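Side-chain contact in IRMA (Escherichia coli CFT073, PDB 5EK5), which is a secreted, virulence-associated protein with a fibronectin-like fold that probably acts as a mimic of an interleukin receptor: residues Q47-D50 against Q54-V57. Residues are numbered along the deposited sequence; the frame is centred on the assembly and turned at random.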
loop_
_atom_site.group_PDB
_atom_site.type_symbol
_atom_site.label_atom_id
_atom_site.label_comp_id
_atom_site.label_asym_id
_atom_site.label_seq_id
_atom_site.Cartn_x
_atom_site.Cartn_y
_atom_site.Cartn_z
ATOM N N GLN B 47 -6.879 -17.401 -6.061
ATOM C CA GLN B 47 -6.563 -17.721 -7.452
ATOM C C GLN B 47 -5.507 -16.767 -7.996
ATOM O O GLN B 47 -5.719 -15.555 -8.034
ATOM C CB GLN B 47 -7.808 -17.651 -8.340
ATOM C CG GLN B 47 -8.691 -18.883 -8.315
ATOM C CD GLN B 47 -9.900 -18.738 -9.224
ATOM O OE1 GLN B 47 -10.308 -17.625 -9.560
ATOM N NE2 GLN B 47 -10.468 -19.862 -9.637
ATOM N N LEU B 48 -4.374 -17.312 -8.427
ATOM C CA LEU B 48 -3.344 -16.494 -9.060
ATOM C C LEU B 48 -3.615 -16.421 -10.556
ATOM O O LEU B 48 -3.822 -17.443 -11.209
ATOM C CB LEU B 48 -1.938 -17.043 -8.791
ATOM C CG LEU B 48 -1.327 -16.828 -7.399
ATOM C CD1 LEU B 48 -2.155 -17.469 -6.292
ATOM C CD2 LEU B 48 0.104 -17.328 -7.352
ATOM N N LYS B 49 -3.613 -15.207 -11.092
ATOM C CA LYS B 49 -4.030 -14.983 -12.466
ATOM C C LYS B 49 -2.951 -14.249 -13.246
ATOM O O LYS B 49 -2.181 -13.480 -12.671
ATOM C CB LYS B 49 -5.331 -14.182 -12.487
ATOM C CG LYS B 49 -6.511 -14.909 -11.854
ATOM C CD LYS B 49 -7.768 -14.058 -11.872
ATOM C CE LYS B 49 -8.965 -14.850 -11.379
ATOM N NZ LYS B 49 -10.240 -14.123 -11.605
ATOM N N ASP B 50 -2.879 -14.490 -14.553
ATOM C CA ASP B 50 -1.977 -13.707 -15.393
ATOM C C ASP B 50 -2.609 -12.349 -15.700
ATOM O O ASP B 50 -3.675 -12.025 -15.172
ATOM C CB ASP B 50 -1.601 -14.473 -16.674
ATOM C CG ASP B 50 -2.801 -14.825 -17.547
ATOM O OD1 ASP B 50 -3.835 -14.129 -17.504
ATOM O OD2 ASP B 50 -2.701 -15.825 -18.287
ATOM N N GLN B 54 -6.413 -14.995 -16.818
ATOM C CA GLN B 54 -6.469 -16.454 -16.852
ATOM C C GLN B 54 -5.895 -17.058 -15.575
ATOM O O GLN B 54 -4.831 -16.655 -15.111
ATOM C CB GLN B 54 -5.719 -16.988 -18.074
ATOM C CG GLN B 54 -6.213 -16.421 -19.398
ATOM C CD GLN B 54 -5.354 -16.848 -20.574
ATOM O OE1 GLN B 54 -5.839 -17.477 -21.515
ATOM N NE2 GLN B 54 -4.072 -16.493 -20.532
ATOM N N THR B 55 -6.605 -18.032 -15.018
ATOM C CA THR B 55 -6.191 -18.668 -13.774
ATOM C C THR B 55 -4.962 -19.542 -13.992
ATOM O O THR B 55 -4.944 -20.393 -14.884
ATOM C CB THR B 55 -7.323 -19.525 -13.177
ATOM O OG1 THR B 55 -8.431 -18.685 -12.838
ATOM C CG2 THR B 55 -6.846 -20.255 -11.932
ATOM N N LEU B 56 -3.935 -19.319 -13.179
ATOM C CA LEU B 56 -2.717 -20.113 -13.246
ATOM C C LEU B 56 -2.760 -21.241 -12.221
ATOM O O LEU B 56 -2.862 -22.415 -12.576
ATOM C CB LEU B 56 -1.493 -19.228 -13.011
ATOM C CG LEU B 56 -1.385 -18.000 -13.919
ATOM C CD1 LEU B 56 -0.292 -17.061 -13.437
ATOM C CD2 LEU B 56 -1.142 -18.413 -15.360
ATOM N N VAL B 57 -2.691 -20.873 -10.946
ATOM C CA VAL B 57 -2.798 -21.835 -9.857
ATOM C C VAL B 57 -3.730 -21.314 -8.771
ATOM O O VAL B 57 -4.011 -20.117 -8.699
ATOM C CB VAL B 57 -1.426 -22.144 -9.215
ATOM C CG1 VAL B 57 -0.575 -22.998 -10.141
ATOM C CG2 VAL B 57 -0.703 -20.857 -8.848
#
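Gln47 passes obliquely beside Thr55 near the turn end of the β-hairpin formed by strands 42-49 and 55-63, at one margin of a four-stranded antiparallel sheet of the fibronectin-like fold. The meeting is loose: Gln47 CD stays 3.9 Å from Thr55 OG1. At Leu48 the regular pairing is interrupted by a classic β-bulge, in which Leu56 and Val57 together stand opposite this one residue. Leu48 N donates to Val57 O (2.8 Å), while Leu48 O accepts from Leu56 N (2.7 Å); the helix-like backbone of Leu56 (psi -69°) makes the extra residue fit. The Leu48 side chain sets CD2 against Val57 CG2 at 3.9 Å, and both residues also touch Thr81 of strand 74-82 in the facing sheet. Lys49 and Thr55 form a non-hydrogen-bonded antiparallel pair, Lys49 CA giving a C-H···O contact to Gln54 O, and the extended lysine chain carries the amine toward Glu91 in a long, weak ion pair. Beyond it, Asp50 N bonds to Gln54 O (3.0 Å), and Leu56 CD1 lies against this stretch of backbone. With chi1 at 60°, the carboxylate of the buried Asp50 turns across the mouth of the turn and is gripped twice by Gln54; OD1 also takes a weak hydrogen bond from Tyr52 N. Gln54 N donates a hydrogen bond to Asp50 OD1 from above the carboxylate plane (2.8 Å), whereas Gln54 NE2 donates one to Asp50 OD2 on its syn side (2.7 Å), the amide plane turned 41° from the carboxylate.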